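Local structure of uncharacterized protein ATU1752 (Agrobacterium tumefaciens, 3FHM) at residues Ile58-Val63 with Phe124-Val129. The protein is of unknown function but binds AMP and NADH through a pair of CBS domains, and so probably acts as a nucleotide-responsive sensor or regulator. Numbering follows the deposited sequence.
With AMP (adenosine monophosphate), chain E; NAI (1,4-dihydronicotinamide adenine dinucleotide), chain F.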
loop_
_atom_site.group_PDB
_atom_site.type_symbol
_atom_site.label_atom_id
_atom_site.label_comp_id
_atom_site.label_asym_id
_atom_site.label_seq_id
_atom_site.Cartn_x
_atom_site.Cartn_y
_atom_site.Cartn_z
ATOM N N ILE A 58 8.093 -2.555 5.743
ATOM C CA ILE A 58 6.760 -3.111 5.486
ATOM C C ILE A 58 5.628 -2.071 5.539
ATOM O O ILE A 58 5.851 -0.991 5.951
ATOM C CB ILE A 58 6.509 -4.337 6.392
ATOM C CG1 ILE A 58 6.437 -3.931 7.884
ATOM C CG2 ILE A 58 7.567 -5.319 6.139
ATOM C CD1 ILE A 58 6.951 -5.003 8.882
ATOM N N GLY A 59 4.440 -2.392 5.076
ATOM C CA GLY A 59 3.346 -1.448 5.097
ATOM C C GLY A 59 2.347 -1.607 6.242
ATOM O O GLY A 59 1.419 -0.797 6.361
ATOM N N ALA A 60 2.538 -2.620 7.091
ATOM C CA ALA A 60 1.584 -3.041 8.051
ATOM C C ALA A 60 2.273 -3.575 9.303
ATOM O O ALA A 60 3.391 -4.111 9.250
ATOM C CB ALA A 60 0.773 -4.115 7.474
ATOM N N VAL A 61 1.615 -3.397 10.447
ATOM C CA VAL A 61 2.021 -4.029 11.688
ATOM C C VAL A 61 0.772 -4.461 12.444
ATOM O O VAL A 61 -0.258 -3.757 12.434
ATOM C CB VAL A 61 3.027 -3.207 12.604
ATOM C CG1 VAL A 61 4.497 -3.284 12.060
ATOM C CG2 VAL A 61 2.613 -1.832 12.853
ATOM N N VAL A 62 0.841 -5.640 13.052
ATOM C CA VAL A 62 -0.293 -6.185 13.792
ATOM C C VAL A 62 -0.140 -5.768 15.260
ATOM O O VAL A 62 0.962 -5.917 15.848
ATOM C CB VAL A 62 -0.379 -7.760 13.660
ATOM C CG1 VAL A 62 -1.580 -8.324 14.325
ATOM C CG2 VAL A 62 -0.393 -8.158 12.212
ATOM N N VAL A 63 -1.232 -5.237 15.821
ATOM C CA VAL A 63 -1.284 -4.829 17.226
ATOM C C VAL A 63 -1.696 -5.978 18.150
ATOM O O VAL A 63 -2.861 -6.411 18.143
ATOM C CB VAL A 63 -2.267 -3.629 17.527
ATOM C CG1 VAL A 63 -1.914 -2.959 18.842
ATOM C CG2 VAL A 63 -2.240 -2.619 16.434
ATOM N N PHE A 124 -8.773 -3.418 1.384
ATOM C CA PHE A 124 -7.503 -3.402 2.103
ATOM C C PHE A 124 -6.580 -4.418 1.422
ATOM O O PHE A 124 -7.081 -5.208 0.597
ATOM C CB PHE A 124 -7.720 -3.735 3.581
ATOM C CG PHE A 124 -8.579 -4.924 3.811
ATOM C CD1 PHE A 124 -9.899 -4.770 4.142
ATOM C CD2 PHE A 124 -8.072 -6.222 3.665
ATOM C CE1 PHE A 124 -10.751 -5.878 4.345
ATOM C CE2 PHE A 124 -8.929 -7.336 3.874
ATOM C CZ PHE A 124 -10.283 -7.129 4.229
ATOM N N ARG A 125 -5.296 -4.428 1.825
ATOM C CA ARG A 125 -4.186 -5.057 1.107
ATOM C C ARG A 125 -3.377 -6.073 1.926
ATOM O O ARG A 125 -2.279 -6.584 1.474
ATOM C CB ARG A 125 -3.209 -3.932 0.714
ATOM C CG ARG A 125 -3.615 -3.121 -0.493
ATOM C CD ARG A 125 -2.595 -2.070 -0.974
ATOM N NE ARG A 125 -2.481 -0.929 -0.061
ATOM C CZ ARG A 125 -2.042 0.282 -0.375
ATOM N NH1 ARG A 125 -1.948 1.205 0.534
ATOM N NH2 ARG A 125 -1.710 0.597 -1.582
ATOM N N HIS A 126 -3.851 -6.318 3.156
ATOM C CA HIS A 126 -3.133 -7.161 4.104
ATOM C C HIS A 126 -4.147 -8.124 4.682
ATOM O O HIS A 126 -5.302 -7.728 5.078
ATOM C CB HIS A 126 -2.425 -6.319 5.157
ATOM C CG HIS A 126 -1.197 -5.603 4.648
ATOM N ND1 HIS A 126 -1.176 -4.234 4.400
ATOM C CD2 HIS A 126 0.049 -6.077 4.311
ATOM C CE1 HIS A 126 0.042 -3.899 3.986
ATOM N NE2 HIS A 126 0.802 -4.996 3.908
ATOM N N VAL A 127 -3.782 -9.416 4.641
ATOM C CA VAL A 127 -4.617 -10.423 5.341
ATOM C C VAL A 127 -3.785 -11.389 6.206
ATOM O O VAL A 127 -2.943 -12.113 5.685
ATOM C CB VAL A 127 -5.780 -11.093 4.453
ATOM C CG1 VAL A 127 -5.881 -10.510 3.055
ATOM C CG2 VAL A 127 -5.698 -12.646 4.431
ATOM N N PRO A 128 -3.976 -11.290 7.553
ATOM C CA PRO A 128 -3.335 -12.113 8.584
ATOM C C PRO A 128 -3.803 -13.541 8.401
ATOM O O PRO A 128 -4.998 -13.753 8.151
ATOM C CB PRO A 128 -3.919 -11.528 9.905
ATOM C CG PRO A 128 -4.295 -10.168 9.596
ATOM C CD PRO A 128 -4.855 -10.281 8.173
ATOM N N VAL A 129 -2.889 -14.500 8.520
ATOM C CA VAL A 129 -3.239 -15.953 8.451
ATOM C C VAL A 129 -3.469 -16.626 9.840
ATOM O O VAL A 129 -2.637 -16.536 10.767
ATOM C CB VAL A 129 -2.243 -16.809 7.545
ATOM C CG1 VAL A 129 -2.780 -18.222 7.298
ATOM C CG2 VAL A 129 -1.965 -16.148 6.208
HETATM P P AMP E . -4.031 -1.361 3.530
HETATM O O1P AMP E . -3.962 -2.644 4.264
HETATM O O2P AMP E . -2.993 -0.348 3.854
HETATM O O3P AMP E . -4.365 -1.578 2.059
HETATM O "O5'" AMP E . -5.281 -0.840 4.398
HETATM C "C5'" AMP E . -6.121 0.321 4.201
HETATM C "C4'" AMP E . -7.177 0.226 5.315
HETATM O "O4'" AMP E . -7.637 -1.110 5.424
HETATM C "C3'" AMP E . -6.583 0.515 6.690
HETATM O "O3'" AMP E . -7.492 1.122 7.603
HETATM C "C2'" AMP E . -6.349 -0.817 7.274
HETATM O "O2'" AMP E . -6.497 -0.707 8.662
HETATM C "C1'" AMP E . -7.462 -1.608 6.728
HETATM N N9 AMP E . -7.058 -3.024 6.820
HETATM C C8 AMP E . -5.866 -3.631 6.570
HETATM N N7 AMP E . -5.854 -4.984 6.831
HETATM C C5 AMP E . -7.082 -5.235 7.229
HETATM C C6 AMP E . -7.770 -6.446 7.648
HETATM N N6 AMP E . -7.126 -7.632 7.675
HETATM N N1 AMP E . -9.061 -6.306 8.001
HETATM C C2 AMP E . -9.723 -5.108 7.996
HETATM N N3 AMP E . -9.178 -3.949 7.639
HETATM C C4 AMP E . -7.870 -3.973 7.241
HETATM P PA NAI F . 4.280 -4.366 2.086
HETATM O O1A NAI F . 5.356 -3.472 1.612
HETATM O O2A NAI F . 3.416 -4.087 3.304
HETATM O O5B NAI F . 4.893 -5.791 2.402
HETATM C C5B NAI F . 6.192 -6.187 1.892
HETATM C C4B NAI F . 6.473 -7.594 2.344
HETATM O O4B NAI F . 6.492 -7.679 3.764
HETATM C C3B NAI F . 5.315 -8.430 1.908
HETATM O O3B NAI F . 5.942 -9.643 1.447
HETATM C C2B NAI F . 4.529 -8.724 3.138
HETATM O O2B NAI F . 4.357 -10.101 3.124
HETATM C C1B NAI F . 5.503 -8.546 4.246
HETATM N N9A NAI F . 4.874 -8.008 5.470
HETATM C C8A NAI F . 3.986 -7.000 5.542
HETATM N N7A NAI F . 3.622 -6.809 6.833
HETATM C C5A NAI F . 4.293 -7.670 7.591
HETATM C C6A NAI F . 4.386 -7.966 9.027
HETATM N N6A NAI F . 3.647 -7.253 9.911
HETATM N N1A NAI F . 5.211 -8.958 9.446
HETATM C C2A NAI F . 5.934 -9.655 8.558
HETATM N N3A NAI F . 5.899 -9.396 7.244
HETATM C C4A NAI F . 5.111 -8.449 6.703
HETATM O O3 NAI F . 3.198 -4.859 1.006
HETATM P PN NAI F . 2.995 -4.618 -0.595
HETATM O O1N NAI F . 2.034 -3.562 -1.059
HETATM O O2N NAI F . 2.605 -6.010 -0.939
HETATM O O5D NAI F . 4.457 -4.232 -1.154
HETATM C C5D NAI F . 4.975 -2.926 -1.441
HETATM C C4D NAI F . 5.692 -3.029 -2.781
HETATM O O4D NAI F . 6.670 -4.091 -2.718
HETATM C C3D NAI F . 4.680 -3.408 -3.907
HETATM O O3D NAI F . 4.912 -2.661 -5.108
HETATM C C2D NAI F . 4.930 -4.871 -4.258
HETATM O O2D NAI F . 4.627 -5.191 -5.633
HETATM C C1D NAI F . 6.402 -5.010 -3.812
HETATM N N1N NAI F . 6.640 -6.332 -3.325
HETATM C C2N NAI F . 7.667 -6.996 -3.893
HETATM C C3N NAI F . 7.967 -8.315 -3.493
HETATM C C7N NAI F . 9.162 -8.994 -4.136
HETATM O O7N NAI F . 9.498 -10.141 -3.788
HETATM N N7N NAI F . 9.858 -8.285 -5.036
HETATM C C4N NAI F . 7.189 -8.944 -2.494
HETATM C C5N NAI F . 6.101 -8.232 -1.936
HETATM C C6N NAI F . 5.832 -6.891 -2.363
#
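The methyl of A60 sits squarely over the imidazole of H126, its CB 3.5 Å from the ring centroid and only 6° off the ring normal, a CH-pi contact in which the five ring atoms lie at nearly equal range. With CG beside the backbone N (chi1 -74°), the H126 ring offers this face to A60 while its two nitrogens, at the rim, point to different nucleotides. ND1 donates a nearly straight hydrogen bond (161°) to AMP O1P, 3.2 Å away, and NE2 donates to NAI O2A at 2.8 Å. Two phosphate bonds therefore fix the rotation of the ring, and two phosphates so near would be expected to favour its doubly protonated form. The backbone N of G59 reaches the same NAI O2A at 2.7 Å, so this oxygen is gripped from both segments.

Strands 60-64 and 126-131 belong to the two CBS motifs that pair into a Bateman module, and H126 bridges its two nucleotide sites at their interface. On the AMP side, F124 lays its ring nearly parallel to the adenine, with AMP C6 over the ring centre, 3.9 Å above its plane. R125 bends at chi3, and its NE donates to AMP O3P at 2.9 Å; its NH1 forms a salt bridge with E76 of the second subunit. On the NAI side, I58 packs its CD1 against the adenine and its CG2 against O4B of the ribose, while A60 O accepts a weak bond from NAI N6A.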